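Local coordinates for pesticidal crystal protein Cry2Aa (Bacillus thuringiensis serovar kurstaki, PDB 1I5P) that kills dipteran and lepidopteran larvae by binding to their midgut epithelial cells and promoting colloid-osmotic lysis, at residues Y222-Y227 and N251-V256; I512-G517 and N581-R586; L523-S528 and F617-I622; Y546-S551 and A585-I590. All blocks are in the same frame, centred on the assembly; numbering follows the deposited sequence.

Contact 1 of 4, residues Y222-Y227 and N251-V256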
# COMPACT_ATOMS: atom_id res chain seq x y z
N TYR A 222 7.96 -9.99 13.83
CA TYR A 222 8.78 -10.98 13.13
C TYR A 222 8.86 -10.68 11.64
O TYR A 222 9.94 -10.75 11.04
CB TYR A 222 8.21 -12.39 13.32
CG TYR A 222 8.93 -13.43 12.48
CD1 TYR A 222 10.20 -13.88 12.82
CD2 TYR A 222 8.35 -13.91 11.31
CE1 TYR A 222 10.89 -14.79 12.00
CE2 TYR A 222 9.02 -14.81 10.49
CZ TYR A 222 10.29 -15.25 10.84
OH TYR A 222 10.93 -16.14 10.00
N CYS A 223 7.73 -10.33 11.03
CA CYS A 223 7.69 -10.01 9.61
C CYS A 223 8.49 -8.75 9.31
O CYS A 223 9.29 -8.72 8.37
CB CYS A 223 6.25 -9.82 9.13
SG CYS A 223 5.28 -11.32 9.07
N ILE A 224 8.27 -7.72 10.10
CA ILE A 224 8.97 -6.45 9.93
C ILE A 224 10.47 -6.63 10.09
O ILE A 224 11.25 -6.18 9.24
CB ILE A 224 8.46 -5.41 10.94
CG1 ILE A 224 6.99 -5.10 10.64
CG2 ILE A 224 9.31 -4.13 10.86
CD1 ILE A 224 6.28 -4.33 11.74
N ASN A 225 10.89 -7.30 11.15
CA ASN A 225 12.31 -7.52 11.39
C ASN A 225 12.96 -8.35 10.28
O ASN A 225 14.06 -8.03 9.84
CB ASN A 225 12.52 -8.20 12.75
CG ASN A 225 12.11 -7.32 13.92
OD1 ASN A 225 12.03 -6.10 13.80
ND2 ASN A 225 11.88 -7.94 15.08
N THR A 226 12.29 -9.41 9.84
CA THR A 226 12.85 -10.25 8.78
C THR A 226 13.09 -9.45 7.51
O THR A 226 14.14 -9.54 6.88
CB THR A 226 11.92 -11.44 8.46
OG1 THR A 226 11.75 -12.25 9.64
CG2 THR A 226 12.50 -12.31 7.35
N TYR A 227 12.09 -8.65 7.13
CA TYR A 227 12.20 -7.84 5.93
C TYR A 227 13.25 -6.75 6.06
O TYR A 227 14.05 -6.54 5.14
CB TYR A 227 10.85 -7.22 5.60
CG TYR A 227 10.90 -6.26 4.43
CD1 TYR A 227 10.91 -6.73 3.12
CD2 TYR A 227 10.92 -4.88 4.64
CE1 TYR A 227 10.92 -5.86 2.04
CE2 TYR A 227 10.94 -4.00 3.56
CZ TYR A 227 10.94 -4.49 2.27
OH TYR A 227 10.95 -3.61 1.22
N ASN A 251 2.92 -9.86 -0.68
CA ASN A 251 2.97 -11.18 -0.08
C ASN A 251 2.99 -11.19 1.44
O ASN A 251 2.62 -12.18 2.06
CB ASN A 251 4.23 -11.93 -0.55
CG ASN A 251 4.02 -12.68 -1.83
OD1 ASN A 251 3.47 -13.79 -1.82
ND2 ASN A 251 4.44 -12.09 -2.94
N VAL A 252 3.42 -10.08 2.03
CA VAL A 252 3.53 -10.02 3.47
C VAL A 252 2.94 -8.82 4.22
O VAL A 252 2.14 -8.99 5.13
CB VAL A 252 5.02 -10.13 3.89
CG1 VAL A 252 5.16 -10.06 5.41
CG2 VAL A 252 5.61 -11.44 3.35
N PHE A 253 3.33 -7.61 3.84
CA PHE A 253 2.87 -6.46 4.59
C PHE A 253 1.44 -5.97 4.44
O PHE A 253 0.96 -5.21 5.29
CB PHE A 253 3.89 -5.33 4.44
CG PHE A 253 5.24 -5.72 4.96
CD1 PHE A 253 6.25 -6.10 4.08
CD2 PHE A 253 5.45 -5.86 6.33
CE1 PHE A 253 7.45 -6.62 4.57
CE2 PHE A 253 6.63 -6.38 6.82
CZ PHE A 253 7.64 -6.76 5.94
N GLU A 254 0.76 -6.40 3.38
CA GLU A 254 -0.64 -6.03 3.23
C GLU A 254 -1.33 -6.72 4.40
O GLU A 254 -2.27 -6.19 4.99
CB GLU A 254 -1.20 -6.57 1.91
CG GLU A 254 -1.19 -5.55 0.80
CD GLU A 254 -2.09 -4.37 1.10
OE1 GLU A 254 -1.63 -3.22 0.93
OE2 GLU A 254 -3.26 -4.58 1.51
N TYR A 255 -0.83 -7.90 4.74
CA TYR A 255 -1.39 -8.68 5.84
C TYR A 255 -0.99 -8.08 7.18
O TYR A 255 -1.82 -7.94 8.07
CB TYR A 255 -0.91 -10.13 5.75
CG TYR A 255 -1.25 -10.76 4.42
CD1 TYR A 255 -0.25 -11.27 3.59
CD2 TYR A 255 -2.57 -10.84 3.99
CE1 TYR A 255 -0.57 -11.83 2.34
CE2 TYR A 255 -2.90 -11.39 2.76
CZ TYR A 255 -1.91 -11.89 1.94
OH TYR A 255 -2.25 -12.44 0.73
N VAL A 256 0.28 -7.73 7.33
CA VAL A 256 0.72 -7.14 8.59
C VAL A 256 -0.13 -5.91 8.90
O VAL A 256 -0.51 -5.68 10.04
CB VAL A 256 2.20 -6.74 8.53
CG1 VAL A 256 2.60 -6.11 9.86
CG2 VAL A 256 3.06 -7.96 8.25
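Cys223 and Val252 have the nearest CA atoms of two helices that run roughly antiparallel, with 146° between their N-to-C directions and 10.5 Å between the axes of the short segments. No hydrogen bond links the two; the contact is made by apolar surfaces. Cys223, a small residue whose CB bond points at the other helix, suits the near point of the crossing. Its SG lies 3.9 Å from Val252 CG1, while its CB meets Val256 CG2 at 3.8 Å, so CB and SG together rest on valine methyls from successive turns. Phe253 contributes most of the buried surface on its helix. Its CG stands anti to the carbonyl carbon (chi1 -60°), and from there the ring extends to the other helix with its CZ-CE1 edge leading. Phe253 CE1 sits above one face of the Tyr227 ring, offset toward the rim, in an edge-to-face pair with centroids 5.0 Å apart and planes at 68°. Phe253 CZ packs tightly against Tyr227 CB at 3.3 Å. On the other flank, Ile224 CG1 approaches Phe253 CE2 at 4.0 Å. A flat ring suits the place because its rim can meet the backbone of 222-227, Ile224 and the Tyr227 face together. The helices 202-232 and 238-259 belong to the N-terminal helical bundle, the domain associated with pore formation in three-domain Cry toxins. Helix 170-193 packs on Val252 through Leu174, Phe244 and Met248 line Tyr227 from within helix 238-259, and Phe516, from the loop after strand 510-513, meets Ile224, Tyr227 and Phe253.

Contact 2 of 4, residues I512-G517 and N581-R586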
# COMPACT_ATOMS: atom_id res chain seq x y z
N ILE A 512 7.48 12.32 5.78
CA ILE A 512 6.73 11.09 5.58
C ILE A 512 7.69 10.01 6.05
O ILE A 512 8.85 9.99 5.65
CB ILE A 512 6.37 10.89 4.10
CG1 ILE A 512 5.43 12.02 3.65
CG2 ILE A 512 5.71 9.53 3.89
CD1 ILE A 512 5.04 11.97 2.20
N SER A 513 7.21 9.13 6.93
CA SER A 513 8.04 8.06 7.48
C SER A 513 7.50 6.67 7.14
O SER A 513 6.38 6.31 7.51
CB SER A 513 8.14 8.23 9.00
OG SER A 513 8.92 7.20 9.59
N GLU A 514 8.32 5.90 6.44
CA GLU A 514 7.98 4.55 6.01
C GLU A 514 7.42 3.65 7.13
O GLU A 514 7.91 3.67 8.26
CB GLU A 514 9.24 3.91 5.40
CG GLU A 514 9.19 2.40 5.25
CD GLU A 514 10.34 1.86 4.42
OE1 GLU A 514 11.50 2.01 4.84
OE2 GLU A 514 10.07 1.27 3.35
N LYS A 515 6.38 2.89 6.80
CA LYS A 515 5.76 1.95 7.73
C LYS A 515 5.47 0.63 7.01
O LYS A 515 5.24 0.62 5.80
CB LYS A 515 4.46 2.53 8.30
CG LYS A 515 4.67 3.72 9.21
CD LYS A 515 5.51 3.32 10.42
CE LYS A 515 5.95 4.55 11.21
NZ LYS A 515 6.82 5.44 10.40
N PHE A 516 5.48 -0.47 7.74
CA PHE A 516 5.23 -1.77 7.13
C PHE A 516 3.88 -2.38 7.46
O PHE A 516 3.36 -3.19 6.70
CB PHE A 516 6.36 -2.75 7.51
CG PHE A 516 7.73 -2.21 7.22
CD1 PHE A 516 8.52 -1.69 8.25
CD2 PHE A 516 8.23 -2.19 5.92
CE1 PHE A 516 9.78 -1.16 7.99
CE2 PHE A 516 9.49 -1.65 5.65
CZ PHE A 516 10.26 -1.13 6.68
N GLY A 517 3.31 -2.00 8.61
CA GLY A 517 2.02 -2.54 8.99
C GLY A 517 1.05 -1.44 9.39
O GLY A 517 0.29 -1.60 10.34
N ASN A 581 6.39 -2.83 16.73
CA ASN A 581 7.44 -1.85 16.46
C ASN A 581 7.57 -1.76 14.94
O ASN A 581 8.13 -2.66 14.29
CB ASN A 581 8.78 -2.28 17.07
CG ASN A 581 9.74 -1.12 17.23
OD1 ASN A 581 10.07 -0.43 16.26
ND2 ASN A 581 10.19 -0.88 18.46
N ASP A 582 7.05 -0.67 14.40
CA ASP A 582 7.05 -0.42 12.97
C ASP A 582 8.06 0.66 12.61
O ASP A 582 7.78 1.85 12.76
CB ASP A 582 5.65 0.04 12.54
CG ASP A 582 5.34 -0.25 11.09
OD1 ASP A 582 6.30 -0.36 10.29
OD2 ASP A 582 4.14 -0.35 10.74
N ASN A 583 9.22 0.24 12.12
CA ASN A 583 10.27 1.18 11.73
C ASN A 583 10.55 2.21 12.84
O ASN A 583 10.75 3.40 12.56
CB ASN A 583 9.87 1.89 10.43
CG ASN A 583 10.99 2.72 9.85
OD1 ASN A 583 12.16 2.34 9.92
ND2 ASN A 583 10.65 3.85 9.24
N GLY A 584 10.55 1.76 14.09
CA GLY A 584 10.81 2.65 15.20
C GLY A 584 9.57 3.17 15.90
O GLY A 584 9.62 3.55 17.07
N ALA A 585 8.44 3.19 15.20
CA ALA A 585 7.20 3.67 15.80
C ALA A 585 6.49 2.57 16.58
O ALA A 585 6.52 1.40 16.19
CB ALA A 585 6.27 4.21 14.71
N ARG A 586 5.89 2.94 17.70
CA ARG A 586 5.14 1.99 18.53
C ARG A 586 3.75 2.58 18.68
O ARG A 586 3.48 3.35 19.60
CB ARG A 586 5.80 1.85 19.91
CG ARG A 586 7.12 1.11 19.87
CD ARG A 586 7.80 1.19 21.21
NE ARG A 586 9.22 1.49 21.04
CZ ARG A 586 9.99 2.00 21.99
NH1 ARG A 586 9.48 2.28 23.18
NH2 ARG A 586 11.26 2.25 21.73
O HOH W 1 9.11 5.62 12.11
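A type I' beta turn from Asp582 to Ala585 forms the tip of a hairpin in the C-terminal jelly-roll domain, and Asp582 and Asn583 bring it against the loop that follows strand 510-513. Asp582 carries the grip. Its CG is anti to the backbone N (chi1 -155°), and the carboxylate spans two consecutive amides. Phe516 N donates to the syn lone pair of Asp582 OD1 at 2.7 Å, nearly straight at 167°. Gly517 N donates to Asp582 OD2 at 2.8 Å from the syn side, somewhat out of the carboxylate plane. An aspartate suits this place because its two oxygens can take both N-H groups of a turning backbone, which would probably favour the charged form. Asn583 adds an amide donor, ND2 reaching Glu514 O at 2.9 Å. Lys515 NZ, folded back by its bends at chi2 and chi4, donates to the same Glu514 O at 3.0 Å from the opposite face of its plane. The ammonium is also bonded to Ser522 OG and to a water that in turn donates to Asn583 O, a second bridge to the turn. Along the way the aliphatic part of the lysine covers the hairpin: Lys515 CE lies 3.5 Å from Ala585 CB. Gly584 fits the turn because its positive phi, 98°, would jam a CB against the preceding carbonyl. Phe516 CE1 rests 3.9 Å from Asn583 CB, and the ring continues onto Ile224 and Gln228 of helix 202-232, while Lys515 and Ala585 both touch Met620 on strand 617-626.

Contact 3 of 4, residues L523-S528 and F617-I622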
# COMPACT_ATOMS: atom_id res chain seq x y z
N LEU A 523 3.03 10.33 9.14
CA LEU A 523 3.44 11.72 9.04
C LEU A 523 4.17 12.03 10.35
O LEU A 523 3.57 11.99 11.43
CB LEU A 523 2.21 12.62 8.88
CG LEU A 523 2.38 13.90 8.05
CD1 LEU A 523 2.94 13.57 6.67
CD2 LEU A 523 1.02 14.60 7.92
N ARG A 524 5.46 12.31 10.26
CA ARG A 524 6.25 12.61 11.45
C ARG A 524 6.41 14.11 11.66
O ARG A 524 7.01 14.80 10.83
CB ARG A 524 7.63 11.95 11.36
CG ARG A 524 8.45 12.12 12.63
CD ARG A 524 9.84 11.50 12.53
NE ARG A 524 10.71 12.19 11.57
CZ ARG A 524 11.17 11.64 10.45
NH1 ARG A 524 10.85 10.39 10.14
NH2 ARG A 524 11.97 12.32 9.66
N PHE A 525 5.88 14.60 12.77
CA PHE A 525 5.98 16.02 13.11
C PHE A 525 7.22 16.21 13.99
O PHE A 525 7.33 15.61 15.06
CB PHE A 525 4.73 16.48 13.88
CG PHE A 525 3.44 16.30 13.12
CD1 PHE A 525 2.37 15.63 13.70
CD2 PHE A 525 3.30 16.81 11.83
CE1 PHE A 525 1.17 15.45 13.01
CE2 PHE A 525 2.10 16.64 11.13
CZ PHE A 525 1.04 15.96 11.72
N GLU A 526 8.15 17.03 13.53
CA GLU A 526 9.37 17.28 14.29
C GLU A 526 9.32 18.65 14.95
O GLU A 526 10.17 18.97 15.79
CB GLU A 526 10.59 17.18 13.38
CG GLU A 526 10.90 15.76 12.95
CD GLU A 526 12.15 15.66 12.08
OE1 GLU A 526 12.90 16.66 12.00
OE2 GLU A 526 12.39 14.58 11.50
N GLN A 527 8.34 19.46 14.57
CA GLN A 527 8.17 20.79 15.14
C GLN A 527 6.88 20.85 15.94
O GLN A 527 5.81 20.47 15.46
CB GLN A 527 8.16 21.84 14.03
CG GLN A 527 7.76 23.23 14.50
CD GLN A 527 8.13 24.31 13.50
OE1 GLN A 527 8.43 24.03 12.34
NE2 GLN A 527 8.11 25.56 13.95
N SER A 528 6.98 21.35 17.17
CA SER A 528 5.82 21.45 18.04
C SER A 528 4.79 22.43 17.46
O SER A 528 5.13 23.32 16.68
CB SER A 528 6.25 21.90 19.44
OG SER A 528 5.23 21.67 20.39
N PHE A 617 6.65 13.21 16.62
CA PHE A 617 5.34 12.60 16.78
C PHE A 617 4.95 11.97 15.45
O PHE A 617 5.09 12.59 14.39
CB PHE A 617 4.31 13.65 17.18
CG PHE A 617 2.90 13.12 17.33
CD1 PHE A 617 2.38 12.84 18.59
CD2 PHE A 617 2.08 12.94 16.21
CE1 PHE A 617 1.07 12.39 18.74
CE2 PHE A 617 0.77 12.49 16.35
CZ PHE A 617 0.26 12.22 17.62
N ASP A 618 4.47 10.73 15.49
CA ASP A 618 4.05 10.04 14.28
C ASP A 618 2.53 9.93 14.21
O ASP A 618 1.92 9.25 15.03
CB ASP A 618 4.64 8.63 14.21
CG ASP A 618 6.04 8.60 13.62
OD1 ASP A 618 6.17 8.63 12.38
OD2 ASP A 618 7.01 8.54 14.40
N LEU A 619 1.93 10.60 13.23
CA LEU A 619 0.48 10.51 13.02
C LEU A 619 0.41 9.36 12.02
O LEU A 619 0.76 9.53 10.85
CB LEU A 619 -0.05 11.79 12.38
CG LEU A 619 -1.44 12.30 12.79
CD1 LEU A 619 -2.06 12.99 11.59
CD2 LEU A 619 -2.33 11.18 13.29
N MET A 620 -0.02 8.19 12.48
CA MET A 620 -0.06 7.00 11.64
C MET A 620 -1.36 6.67 10.90
O MET A 620 -1.31 6.25 9.74
CB MET A 620 0.40 5.81 12.47
CG MET A 620 1.81 6.01 13.01
SD MET A 620 2.28 4.79 14.22
CE MET A 620 2.60 3.40 13.13
N ASN A 621 -2.50 6.82 11.56
CA ASN A 621 -3.77 6.56 10.90
C ASN A 621 -4.91 7.33 11.55
O ASN A 621 -4.86 7.66 12.74
CB ASN A 621 -4.12 5.06 10.91
CG ASN A 621 -4.94 4.64 9.68
OD1 ASN A 621 -5.55 5.47 9.00
ND2 ASN A 621 -4.95 3.33 9.40
N ILE A 622 -5.92 7.61 10.75
CA ILE A 622 -7.10 8.33 11.20
C ILE A 622 -8.25 7.38 10.92
O ILE A 622 -8.52 7.05 9.76
CB ILE A 622 -7.29 9.64 10.39
CG1 ILE A 622 -6.06 10.54 10.58
CG2 ILE A 622 -8.55 10.37 10.85
CD1 ILE A 622 -5.98 11.69 9.56
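Phe525 and Phe617 lie side by side, pointing the same way, with Phe525 CD1 3.7 Å from Phe617 CD2; that atom sits at the edge of the Phe525 ring, near its plane. The next atom round the ring, Phe525 CE1, leans on Leu619 CB at 3.9 Å, so one phenyl bridges two successive residues of its face. Leu523 joins the same face beside Leu619. Bulky apolar residues suit it because it is turned inward, toward Tyr534 and Thr530 of strand 530-537 in the facing sheet, as expected for the sandwich of a jelly roll. Beneath them the antiparallel ladder sets the register. Leu523 and Leu619 exchange two backbone hydrogen bonds, the one from Leu619 N to Leu523 O measuring 2.8 Å; Phe525 and Phe617 form the second hydrogen-bonded pair, with Phe525 N 2.7 Å from Phe617 O. Between them Arg524 and Asp618 make a non-hydrogen-bonded pair whose side chains occupy the other face. There Arg524 lays CB 3.8 Å from Asp618 OD1, but its guanidinium goes elsewhere: bent at chi3, it grips Glu526 side-on, NE and NH2 both donating to OE2, each at 2.9 Å. This salt bridge stays within segment 523-528, joining the strand's end to the loop after it, while Asp618 OD1 is held by Ser522 OG. Farther along, Met620 and Asn621 both face Arg548 in a classic beta bulge, and strand 510-513 borders strand 522-525 on its other side.

Contact 4 of 4, residues Y546-S551 and A585-I590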
# COMPACT_ATOMS: atom_id res chain seq x y z
N TYR A 546 -10.65 7.66 16.25
CA TYR A 546 -9.47 7.05 16.83
C TYR A 546 -8.27 7.52 16.02
O TYR A 546 -8.29 7.51 14.79
CB TYR A 546 -9.54 5.52 16.75
CG TYR A 546 -10.51 4.86 17.71
CD1 TYR A 546 -11.86 4.75 17.38
CD2 TYR A 546 -10.08 4.34 18.93
CE1 TYR A 546 -12.76 4.14 18.25
CE2 TYR A 546 -10.97 3.73 19.81
CZ TYR A 546 -12.31 3.63 19.46
OH TYR A 546 -13.20 3.03 20.33
N LEU A 547 -7.22 7.94 16.72
CA LEU A 547 -6.01 8.35 16.03
C LEU A 547 -4.93 7.35 16.38
O LEU A 547 -4.62 7.14 17.55
CB LEU A 547 -5.57 9.76 16.45
CG LEU A 547 -6.50 10.92 16.07
CD1 LEU A 547 -5.82 12.24 16.39
CD2 LEU A 547 -6.83 10.86 14.59
N ARG A 548 -4.40 6.69 15.35
CA ARG A 548 -3.32 5.73 15.56
C ARG A 548 -2.06 6.58 15.51
O ARG A 548 -1.77 7.22 14.50
CB ARG A 548 -3.30 4.67 14.45
CG ARG A 548 -2.10 3.74 14.54
CD ARG A 548 -2.31 2.42 13.79
NE ARG A 548 -3.30 1.57 14.44
CZ ARG A 548 -3.58 0.32 14.08
NH1 ARG A 548 -2.94 -0.24 13.07
NH2 ARG A 548 -4.50 -0.37 14.74
N VAL A 549 -1.33 6.61 16.62
CA VAL A 549 -0.13 7.42 16.69
C VAL A 549 0.99 6.75 17.46
O VAL A 549 0.77 5.77 18.18
CB VAL A 549 -0.42 8.78 17.38
CG1 VAL A 549 -1.73 9.36 16.88
CG2 VAL A 549 -0.46 8.58 18.90
N SER A 550 2.18 7.30 17.29
CA SER A 550 3.36 6.81 18.00
C SER A 550 4.03 8.04 18.60
O SER A 550 4.23 9.04 17.91
CB SER A 550 4.32 6.10 17.05
OG SER A 550 5.47 5.66 17.75
N SER A 551 4.36 7.97 19.88
CA SER A 551 5.00 9.09 20.55
C SER A 551 5.99 8.58 21.58
O SER A 551 5.61 8.25 22.71
CB SER A 551 3.93 9.96 21.22
OG SER A 551 4.51 11.11 21.82
N ALA A 585 8.44 3.19 15.20
CA ALA A 585 7.20 3.67 15.80
C ALA A 585 6.49 2.57 16.58
O ALA A 585 6.52 1.40 16.19
CB ALA A 585 6.27 4.21 14.71
N ARG A 586 5.89 2.94 17.70
CA ARG A 586 5.14 1.99 18.53
C ARG A 586 3.75 2.58 18.68
O ARG A 586 3.48 3.35 19.60
CB ARG A 586 5.80 1.85 19.91
CG ARG A 586 7.12 1.11 19.87
CD ARG A 586 7.80 1.19 21.21
NE ARG A 586 9.22 1.49 21.04
CZ ARG A 586 9.99 2.00 21.99
NH1 ARG A 586 9.48 2.28 23.18
NH2 ARG A 586 11.26 2.25 21.73
N PHE A 587 2.88 2.22 17.75
CA PHE A 587 1.54 2.76 17.73
C PHE A 587 0.63 2.40 18.89
O PHE A 587 0.82 1.41 19.59
CB PHE A 587 0.85 2.41 16.39
CG PHE A 587 0.03 1.14 16.43
CD1 PHE A 587 -1.25 1.14 16.99
CD2 PHE A 587 0.52 -0.04 15.88
CE1 PHE A 587 -2.02 -0.02 17.00
CE2 PHE A 587 -0.25 -1.21 15.88
CZ PHE A 587 -1.52 -1.20 16.44
N SER A 588 -0.35 3.26 19.07
CA SER A 588 -1.38 3.10 20.08
C SER A 588 -2.57 3.83 19.48
O SER A 588 -2.41 4.87 18.84
CB SER A 588 -0.98 3.75 21.40
OG SER A 588 -1.98 3.52 22.37
N ASP A 589 -3.77 3.29 19.68
CA ASP A 589 -4.97 3.93 19.15
C ASP A 589 -5.57 4.81 20.23
O ASP A 589 -6.01 4.32 21.27
CB ASP A 589 -5.98 2.87 18.69
CG ASP A 589 -5.47 2.07 17.51
OD1 ASP A 589 -4.58 2.58 16.79
OD2 ASP A 589 -5.96 0.95 17.28
N ILE A 590 -5.58 6.11 19.98
CA ILE A 590 -6.12 7.07 20.93
C ILE A 590 -7.58 7.39 20.61
O ILE A 590 -7.90 7.85 19.52
CB ILE A 590 -5.35 8.40 20.90
CG1 ILE A 590 -3.84 8.15 20.84
CG2 ILE A 590 -5.73 9.22 22.12
CD1 ILE A 590 -3.27 7.39 22.03
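Leu547 pairs with Ile590 and Val549 with Ser588 as hydrogen-bonded pairs of an antiparallel ladder, in which the strand axes approach to 4.4 Å at 146°; Arg548 and Asp589 form the non-hydrogen-bonded pair between them. On the Arg548 face the two charged side chains run side by side, and the guanidinium and carboxylate are nearly coplanar, 5° apart. Arg548 NE donates to Asp589 OD1 at 2.9 Å and NH2 to OD2 at 3.2 Å, both almost straight and both onto syn lone pairs. Phe587 covers one face of the guanidinium: the planes are 24° apart and Arg548 CZ lies 3.7 Å from the ring centroid, a cation-pi stack continued by Arg548 CD in a CH-pi contact. Arginine suits the place because its edge can serve the carboxylate while its flat face meets the ring. Beyond the pairs, Ser550 OG, anti to its backbone N, accepts from Arg586 N at 2.8 Å. On the opposite face Val549 CG2 touches Ile590 CG1 at 3.9 Å, the two chains crossing at about a right angle. Ser260 O takes a further bond from Arg548 NH2, and Asp589 OD2 also forms a salt bridge with Lys263 NZ and a hydrogen bond with Tyr264 OH, tying the ladder to the segment after helix 238-259. Strand 617-626 flanks strand 541-550, with Met620 on Phe587, while Val568 and Val571 of strand 564-571 cover Ile590 and Val549.

Overall arrangement
Contact 1 comes first along the chain and lies in the N-terminal helical bundle; the other three belong to the C-terminal jelly-roll domain and one sheet. Contact 2, about 12 Å from contact 1 centre to centre, touches it mainly through Phe516, with Asn581 also against Ile224, making a packed interface between the two domains. Contacts 2, 3 and 4 lie 10 to 11 Å apart, linked by the strand order 510-513, 522-525, 617-626, 541-550, 585-597. Segments 512-517 and 523-528 open contacts 2 and 3; contact 4 then closes before segment 617-622 returns between strands 522-525 and 541-550. Contacts 2 and 4 share Ala585 and Arg586, so the interdomain turn continues directly into the sheet.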